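Local coordinates for protein leucyl aminopeptidase (Trypanosoma brucei brucei, PDB 5NTD) that probably cleaves N-terminal residues such as leucine from peptides, as a manganese-containing M17 aminopeptidase that binds the inhibitor bestatin, at residues Phe15-Cys19 and Arg211-Ala215; Leu42-Val48 and Thr139-Phe144; Pro280-Leu286 and Pro332-Thr338. Numbering follows the deposited sequence.

Contact 1: residues Phe15-Cys19 and Arg211-Ala215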
loop_
_atom_site.group_PDB
_atom_site.type_symbol
_atom_site.label_atom_id
_atom_site.label_comp_id
_atom_site.label_asym_id
_atom_site.label_seq_id
_atom_site.Cartn_x
_atom_site.Cartn_y
_atom_site.Cartn_z
ATOM N N PHE G 15 3.479 35.905 20.554
ATOM C CA PHE G 15 4.149 34.595 20.717
ATOM C C PHE G 15 5.641 34.800 20.688
ATOM O O PHE G 15 6.376 34.197 21.461
ATOM C CB PHE G 15 3.721 33.561 19.636
ATOM C CG PHE G 15 4.547 32.305 19.679
ATOM C CD1 PHE G 15 4.372 31.398 20.714
ATOM C CD2 PHE G 15 5.525 32.069 18.734
ATOM C CE1 PHE G 15 5.143 30.254 20.790
ATOM C CE2 PHE G 15 6.303 30.921 18.791
ATOM C CZ PHE G 15 6.111 30.010 19.837
ATOM N N VAL G 16 6.087 35.643 19.764
ATOM C CA VAL G 16 7.527 36.001 19.695
ATOM C C VAL G 16 7.982 36.488 21.079
ATOM O O VAL G 16 8.977 36.019 21.645
ATOM C CB VAL G 16 7.822 37.090 18.636
ATOM C CG1 VAL G 16 9.221 37.696 18.812
ATOM C CG2 VAL G 16 7.715 36.462 17.255
ATOM N N GLN G 17 7.216 37.418 21.598
ATOM C CA GLN G 17 7.537 38.042 22.881
ATOM C C GLN G 17 7.576 37.001 23.999
ATOM O O GLN G 17 8.481 37.015 24.833
ATOM C CB GLN G 17 6.558 39.175 23.208
ATOM C CG GLN G 17 7.011 40.007 24.419
ATOM C CD GLN G 17 5.972 41.007 24.902
ATOM O OE1 GLN G 17 4.760 40.780 24.828
ATOM N NE2 GLN G 17 6.448 42.149 25.379
ATOM N N SER G 18 6.612 36.078 23.987
ATOM C CA SER G 18 6.562 34.998 25.009
ATOM C C SER G 18 7.862 34.172 24.994
ATOM O O SER G 18 8.301 33.664 26.008
ATOM C CB SER G 18 5.367 34.055 24.778
ATOM O OG SER G 18 5.631 33.136 23.697
ATOM N N CYS G 19 8.437 34.003 23.811
ATOM C CA CYS G 19 9.663 33.208 23.674
ATOM C C CYS G 19 10.892 34.032 24.069
ATOM O O CYS G 19 11.790 33.542 24.785
ATOM C CB CYS G 19 9.829 32.643 22.254
ATOM S SG CYS G 19 8.528 31.448 21.831
ATOM N N ARG G 211 9.728 24.721 24.108
ATOM C CA ARG G 211 8.652 25.644 23.681
ATOM C C ARG G 211 8.646 25.779 22.177
ATOM O O ARG G 211 7.600 25.711 21.528
ATOM C CB ARG G 211 8.841 27.009 24.335
ATOM C CG ARG G 211 7.682 27.970 24.092
ATOM C CD ARG G 211 7.839 29.289 24.860
ATOM N NE ARG G 211 6.707 30.147 24.572
ATOM C CZ ARG G 211 5.481 29.971 25.069
ATOM N NH1 ARG G 211 5.222 29.014 25.954
ATOM N NH2 ARG G 211 4.489 30.770 24.653
ATOM N N LEU G 212 9.821 26.010 21.626
ATOM C CA LEU G 212 9.973 26.241 20.183
ATOM C C LEU G 212 9.538 24.979 19.386
ATOM O O LEU G 212 8.877 25.068 18.362
ATOM C CB LEU G 212 11.396 26.627 19.826
ATOM C CG LEU G 212 11.899 27.965 20.413
ATOM C CD1 LEU G 212 13.382 28.061 20.257
ATOM C CD2 LEU G 212 11.232 29.158 19.747
ATOM N N VAL G 213 9.928 23.828 19.902
ATOM C CA VAL G 213 9.655 22.550 19.243
ATOM C C VAL G 213 8.161 22.186 19.332
ATOM O O VAL G 213 7.530 21.858 18.335
ATOM C CB VAL G 213 10.563 21.443 19.795
ATOM C CG1 VAL G 213 10.218 20.097 19.166
ATOM C CG2 VAL G 213 12.000 21.782 19.477
ATOM N N ASP G 214 7.607 22.324 20.524
ATOM C CA ASP G 214 6.149 22.115 20.784
ATOM C C ASP G 214 5.275 23.023 19.923
ATOM O O ASP G 214 4.211 22.659 19.490
ATOM C CB ASP G 214 5.773 22.407 22.241
ATOM C CG ASP G 214 5.961 21.212 23.166
ATOM O OD1 ASP G 214 5.970 20.057 22.693
ATOM O OD2 ASP G 214 6.160 21.459 24.365
ATOM N N ALA G 215 5.734 24.247 19.711
ATOM C CA ALA G 215 4.915 25.268 19.062
ATOM C C ALA G 215 4.532 24.780 17.685
ATOM O O ALA G 215 5.381 24.294 16.936
ATOM C CB ALA G 215 5.654 26.596 18.974
#

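Contact 2: residues Leu42-Val48 and Thr139-Phe144. Unlike the reference sequence in segment 139-144: Thr139 (reference Ala).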
loop_
_atom_site.group_PDB
_atom_site.type_symbol
_atom_site.label_atom_id
_atom_site.label_comp_id
_atom_site.label_asym_id
_atom_site.label_seq_id
_atom_site.Cartn_x
_atom_site.Cartn_y
_atom_site.Cartn_z
ATOM N N LEU G 42 7.096 23.773 54.418
ATOM C CA LEU G 42 7.012 23.387 52.990
ATOM C C LEU G 42 6.433 24.508 52.159
ATOM O O LEU G 42 5.609 25.312 52.610
ATOM C CB LEU G 42 6.205 22.136 52.814
ATOM C CG LEU G 42 7.061 20.877 52.989
ATOM C CD1 LEU G 42 7.787 20.822 54.323
ATOM C CD2 LEU G 42 6.155 19.678 52.898
ATOM N N SER G 43 6.890 24.572 50.923
ATOM C CA SER G 43 6.453 25.645 49.987
ATOM C C SER G 43 4.967 25.535 49.654
ATOM O O SER G 43 4.330 26.506 49.261
ATOM C CB SER G 43 7.281 25.595 48.702
ATOM O OG SER G 43 8.671 25.823 48.934
ATOM N N SER G 44 4.436 24.324 49.734
ATOM C CA SER G 44 3.033 24.045 49.357
ATOM C C SER G 44 2.566 22.734 49.939
ATOM O O SER G 44 3.328 22.043 50.615
ATOM C CB SER G 44 2.852 24.018 47.812
ATOM O OG SER G 44 3.372 22.831 47.214
ATOM N N GLY G 45 1.350 22.337 49.549
ATOM C CA GLY G 45 0.765 21.032 49.950
ATOM C C GLY G 45 1.241 19.784 49.232
ATOM O O GLY G 45 0.748 18.669 49.473
ATOM N N LEU G 46 2.257 19.947 48.394
ATOM C CA LEU G 46 2.871 18.794 47.731
ATOM C C LEU G 46 4.375 18.830 47.886
ATOM O O LEU G 46 5.009 19.856 47.673
ATOM C CB LEU G 46 2.507 18.790 46.243
ATOM C CG LEU G 46 3.104 17.664 45.422
ATOM C CD1 LEU G 46 2.579 16.289 45.833
ATOM C CD2 LEU G 46 2.822 17.912 43.936
ATOM N N ALA G 47 4.937 17.688 48.220
ATOM C CA ALA G 47 6.395 17.532 48.209
ATOM C C ALA G 47 6.761 16.249 47.521
ATOM O O ALA G 47 6.073 15.221 47.680
ATOM C CB ALA G 47 6.956 17.521 49.627
ATOM N N VAL G 48 7.874 16.297 46.802
ATOM C CA VAL G 48 8.347 15.140 46.030
ATOM C C VAL G 48 9.715 14.728 46.545
ATOM O O VAL G 48 10.578 15.572 46.759
ATOM C CB VAL G 48 8.394 15.461 44.531
ATOM C CG1 VAL G 48 8.707 14.211 43.707
ATOM C CG2 VAL G 48 7.088 16.081 44.062
ATOM N N THR G 139 1.355 27.291 42.509
ATOM C CA THR G 139 2.050 26.850 43.713
ATOM C C THR G 139 3.503 26.516 43.384
ATOM O O THR G 139 3.902 26.340 42.224
ATOM C CB THR G 139 1.418 25.626 44.394
ATOM O OG1 THR G 139 1.681 24.424 43.639
ATOM C CG2 THR G 139 -0.085 25.821 44.558
ATOM N N THR G 140 4.289 26.439 44.447
ATOM C CA THR G 140 5.672 26.010 44.396
ATOM C C THR G 140 5.749 24.630 44.995
ATOM O O THR G 140 5.324 24.407 46.121
ATOM C CB THR G 140 6.585 26.992 45.120
ATOM O OG1 THR G 140 6.579 28.231 44.402
ATOM C CG2 THR G 140 8.017 26.503 45.133
ATOM N N VAL G 141 6.305 23.699 44.237
ATOM C CA VAL G 141 6.478 22.305 44.697
ATOM C C VAL G 141 7.947 22.037 45.015
ATOM O O VAL G 141 8.824 22.233 44.174
ATOM C CB VAL G 141 5.983 21.270 43.634
ATOM C CG1 VAL G 141 6.210 19.844 44.097
ATOM C CG2 VAL G 141 4.513 21.504 43.333
ATOM N N ASP G 142 8.189 21.527 46.212
ATOM C CA ASP G 142 9.532 21.174 46.648
ATOM C C ASP G 142 9.852 19.781 46.121
ATOM O O ASP G 142 9.152 18.831 46.382
ATOM C CB ASP G 142 9.680 21.207 48.164
ATOM C CG ASP G 142 9.428 22.590 48.752
ATOM O OD1 ASP G 142 9.827 23.609 48.145
ATOM O OD2 ASP G 142 8.865 22.648 49.855
ATOM N N VAL G 143 10.896 19.715 45.304
ATOM C CA VAL G 143 11.382 18.449 44.746
ATOM C C VAL G 143 12.725 18.157 45.365
ATOM O O VAL G 143 13.770 18.703 44.991
ATOM C CB VAL G 143 11.480 18.486 43.209
ATOM C CG1 VAL G 143 11.800 17.116 42.661
ATOM C CG2 VAL G 143 10.179 18.980 42.608
ATOM N N PHE G 144 12.690 17.239 46.306
ATOM C CA PHE G 144 13.901 16.814 47.023
ATOM C C PHE G 144 14.514 15.669 46.256
ATOM O O PHE G 144 13.920 14.592 46.118
ATOM C CB PHE G 144 13.584 16.342 48.437
ATOM C CG PHE G 144 13.143 17.445 49.361
ATOM C CD1 PHE G 144 11.829 17.884 49.374
ATOM C CD2 PHE G 144 14.058 18.042 50.243
ATOM C CE1 PHE G 144 11.436 18.895 50.228
ATOM C CE2 PHE G 144 13.663 19.054 51.107
ATOM C CZ PHE G 144 12.357 19.487 51.086
HETATM O O HOH W 1 1.577 22.333 45.160
#

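Contact 3: residues Pro280-Leu286 and Pro332-Thr338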
loop_
_atom_site.group_PDB
_atom_site.type_symbol
_atom_site.label_atom_id
_atom_site.label_comp_id
_atom_site.label_asym_id
_atom_site.label_seq_id
_atom_site.Cartn_x
_atom_site.Cartn_y
_atom_site.Cartn_z
ATOM N N PRO G 280 39.555 32.218 23.419
ATOM C CA PRO G 280 38.650 31.075 23.486
ATOM C C PRO G 280 39.387 29.772 23.550
ATOM O O PRO G 280 40.426 29.614 22.920
ATOM C CB PRO G 280 37.851 31.175 22.188
ATOM C CG PRO G 280 38.328 32.397 21.462
ATOM C CD PRO G 280 39.579 32.857 22.088
ATOM N N VAL G 281 38.832 28.820 24.273
ATOM C CA VAL G 281 39.463 27.475 24.331
ATOM C C VAL G 281 39.343 26.746 22.981
ATOM O O VAL G 281 40.028 25.790 22.724
ATOM C CB VAL G 281 38.903 26.565 25.463
ATOM C CG1 VAL G 281 39.075 27.204 26.817
ATOM C CG2 VAL G 281 37.431 26.212 25.253
ATOM N N LYS G 282 38.385 27.195 22.175
ATOM C CA LYS G 282 38.027 26.581 20.896
ATOM C C LYS G 282 37.142 27.499 20.101
ATOM O O LYS G 282 36.377 28.290 20.638
ATOM C CB LYS G 282 37.237 25.263 21.130
ATOM C CG LYS G 282 37.466 24.146 20.118
ATOM C CD LYS G 282 38.905 23.677 20.190
ATOM C CE LYS G 282 39.023 22.203 20.451
ATOM N NZ LYS G 282 40.445 21.906 20.763
ATOM N N LYS G 283 37.207 27.336 18.800
ATOM C CA LYS G 283 36.225 27.974 17.892
ATOM C C LYS G 283 35.286 26.905 17.318
ATOM O O LYS G 283 35.720 25.968 16.623
ATOM C CB LYS G 283 36.917 28.720 16.762
ATOM C CG LYS G 283 37.971 29.699 17.233
ATOM C CD LYS G 283 38.404 30.608 16.086
ATOM C CE LYS G 283 39.860 31.054 16.175
ATOM N NZ LYS G 283 40.661 30.316 15.141
ATOM N N VAL G 284 34.003 27.065 17.614
ATOM C CA VAL G 284 33.000 26.080 17.254
ATOM C C VAL G 284 31.892 26.741 16.461
ATOM O O VAL G 284 31.322 27.724 16.880
ATOM C CB VAL G 284 32.394 25.393 18.489
ATOM C CG1 VAL G 284 31.388 24.343 18.072
ATOM C CG2 VAL G 284 33.467 24.745 19.328
ATOM N N SER G 285 31.574 26.143 15.326
ATOM C CA SER G 285 30.418 26.539 14.493
ATOM C C SER G 285 29.297 25.534 14.624
ATOM O O SER G 285 29.476 24.336 14.374
ATOM C CB SER G 285 30.787 26.678 13.041
ATOM O OG SER G 285 31.577 27.833 12.823
ATOM N N LEU G 286 28.153 26.036 15.037
ATOM C CA LEU G 286 26.951 25.241 15.167
ATOM C C LEU G 286 26.083 25.474 13.951
ATOM O O LEU G 286 25.913 26.610 13.514
ATOM C CB LEU G 286 26.145 25.610 16.412
ATOM C CG LEU G 286 26.919 25.591 17.732
ATOM C CD1 LEU G 286 26.056 26.143 18.864
ATOM C CD2 LEU G 286 27.372 24.182 18.091
ATOM N N PRO G 332 33.754 29.999 27.691
ATOM C CA PRO G 332 34.903 30.495 26.946
ATOM C C PRO G 332 35.117 29.811 25.604
ATOM O O PRO G 332 36.217 29.403 25.264
ATOM C CB PRO G 332 36.072 30.224 27.882
ATOM C CG PRO G 332 35.664 29.015 28.652
ATOM C CD PRO G 332 34.164 29.051 28.759
ATOM N N VAL G 333 34.043 29.759 24.834
ATOM C CA VAL G 333 34.055 29.181 23.480
ATOM C C VAL G 333 33.592 30.206 22.503
ATOM O O VAL G 333 32.591 30.881 22.706
ATOM C CB VAL G 333 33.100 27.970 23.352
ATOM C CG1 VAL G 333 33.343 27.267 22.041
ATOM C CG2 VAL G 333 33.336 26.974 24.463
ATOM N N GLN G 334 34.333 30.345 21.436
ATOM C CA GLN G 334 33.897 31.234 20.387
ATOM C C GLN G 334 32.902 30.443 19.543
ATOM O O GLN G 334 33.246 29.379 19.066
ATOM C CB GLN G 334 35.060 31.705 19.512
ATOM C CG GLN G 334 34.610 32.701 18.453
ATOM C CD GLN G 334 35.770 33.249 17.682
ATOM O OE1 GLN G 334 36.915 33.173 18.128
ATOM N NE2 GLN G 334 35.483 33.896 16.580
ATOM N N LEU G 335 31.730 31.020 19.328
ATOM C CA LEU G 335 30.635 30.325 18.653
ATOM C C LEU G 335 30.056 31.074 17.500
ATOM O O LEU G 335 29.801 32.272 17.597
ATOM C CB LEU G 335 29.460 30.079 19.622
ATOM C CG LEU G 335 29.665 29.053 20.729
ATOM C CD1 LEU G 335 28.454 29.064 21.638
ATOM C CD2 LEU G 335 29.871 27.669 20.137
ATOM N N SER G 336 29.800 30.344 16.429
ATOM C CA SER G 336 28.769 30.756 15.431
ATOM C C SER G 336 27.622 29.763 15.558
ATOM O O SER G 336 27.817 28.613 15.932
ATOM C CB SER G 336 29.292 30.774 14.008
ATOM O OG SER G 336 29.687 29.475 13.599
ATOM N N CYS G 337 26.439 30.252 15.306
ATOM C CA CYS G 337 25.227 29.433 15.329
ATOM C C CYS G 337 24.374 29.794 14.132
ATOM O O CYS G 337 23.806 30.872 14.042
ATOM C CB CYS G 337 24.427 29.651 16.600
ATOM S SG CYS G 337 22.878 28.701 16.635
ATOM N N THR G 338 24.358 28.879 13.182
ATOM C CA THR G 338 23.674 29.101 11.899
ATOM C C THR G 338 22.378 28.278 11.886
ATOM O O THR G 338 22.391 27.054 11.952
ATOM C CB THR G 338 24.590 28.778 10.712
ATOM O OG1 THR G 338 25.685 29.711 10.694
ATOM C CG2 THR G 338 23.836 28.878 9.389
HETATM O O HOH W 2 27.519 28.429 12.363
#

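Contact 1: residues Phe15-Cys19 and Arg211-Ala215
Arg211 and Ser18 make the polar link between these two helix ends: Arg211 NH2 donates to Ser18 OG at 2.8 Å, and a weak second bond runs from Arg211 NE to the same Ser18 OG at 3.3 Å. Ser18 OG in turn donates to Phe15 O (2.6 Å), one turn back in its own helix, so the hydroxyl passes the chain of bonds into the backbone. The first three chi angles of Arg211 are all t, so the extended side chain carries the guanidinium to Ser18. Cys19 SG lies at the guanidinium edge, 3.5 Å from Arg211 NE, and also meets Leu212 CD2 at 4.1 Å. Further along, Phe15 CZ rests 3.6 Å from Ala215 CB. Arg211 NH1, away from Ser18, is hydrogen-bonded to Asn164 OD1 and the backbone O of Tyr176. This buried helix-helix contact sets N-terminal helix 6-20 against the end of helix 196-214, in the catalytic domain. Helix 222-236 lines both partners, with Ile228 touching Cys19 and Leu212, while helix 314-328 lies against Leu212 and Val213.

Contact 2: residues Leu42-Val48 and Thr139-Phe144
Val48 packs beside and against Val141 and Val143 of the neighbouring strand, its CG2 3.9 Å from Val141 CG1 and its CB 4.2 Å from Val143 CG1. Leu46 extends this apolar patch, with CD2 3.9 Å from Val141 CG1. Beneath the patch the backbones run parallel; the axes of strands 46-48 and 140-144 are inclined by 22° and approach to 4.9 Å. Val48 is held through both its N and its O, which turn toward the same neighbour: Val48 N donates to Asp142 O (2.9 Å) and Val48 O accepts from Phe144 N (2.7 Å).

Toward the start of the strands, side chains replace the ladder. The carboxylate of Asp142 reaches the turn before strand 46-52, where OD2 accepts Ser43 N (3.0 Å) and OD1 accepts Ser43 OG (2.6 Å). Tyr34 and Gln185 also bond to this carboxylate. Ser44 OG donates to Thr140 O at 2.7 Å, and a water bonded to Ser44 OG (2.8 Å) and Thr139 OG1 (2.6 Å) bridges the two segments; Thr139 stands where the reference sequence has alanine.

Helix 120-131 covers the valine face, Ala130 meeting Val48 and Val127 meeting Val143. That helix leads from strand 99-107 to strand 140-145, passing over strand 46-52 in a beta-alpha-beta crossover. Strands 99-107 and 183-188 flank the pair, making it the middle of a six-stranded mixed sheet of order 1-6-5-2-4-3, as expected of the macro-like N-terminal domain of M17 aminopeptidases.

Contact 3: residues Pro280-Leu286 and Pro332-Thr338
Backbone hydrogen bonds dominate, in a regular parallel ladder. Lys282 O receives Gln334 N (3.0 Å), Val284 N gives to Gln334 O (2.8 Å), Val284 O receives Ser336 N (3.1 Å), Leu286 N gives to Ser336 O (2.7 Å) and Leu286 O receives Thr338 N (2.8 Å). Ahead of the strands, Val281 N bonds to Pro332 O at 2.9 Å.

Among the side chains, Ser285 OG and Ser336 OG share a hydrogen bond of 2.6 Å. A water joins Leu286 O (2.7 Å), Ser336 OG (2.7 Å) and Thr338 OG1 (2.8 Å); Thr338 OG1 also bonds to Thr271.

Apolar contacts gather on the other face: Val284 CG2 meets Val333 CG1 (3.7 Å), Val284 CB meets Leu335 CD2 (3.8 Å), and Leu286 CD1 lies 4.3 Å from Leu335 CD2.

Strand 283-291 runs on to Lys289, a manganese ligand. With helix 314-328 between them in sequence and packed on Leu286, Leu335 and Cys337, adjacent strands 283-291 and 334-344 form a beta-alpha-beta unit. In the catalytic-domain sheet, strand 395-400 continues beyond 283-291 and strand 268-274 beyond 334-344, while helix 511-519 also covers the Leu286 and Leu335 face and helix 374-387 packs on Ser285.

How the contacts relate
From the N terminus, helix 6-20 comes first, and contact 1 brings it against the end of helix 196-214, closing a loop of 191 intervening residues. Contact 2 is nested in that loop: it pairs two central strands of the N-terminal domain, with its centre 27 Å from that of contact 1. Only after contact 1 has closed does the chain open contact 3, a shorter, separate loop that pairs two parallel strands of the catalytic domain, with helix 314-328 in the connection between them. The same helix packs on Leu212, so contacts 1 and 3, about 10 Å apart at their nearest atoms, have a common neighbour. Contacts 2 and 3 stay about 28 Å apart at their nearest atoms, each inside its own domain.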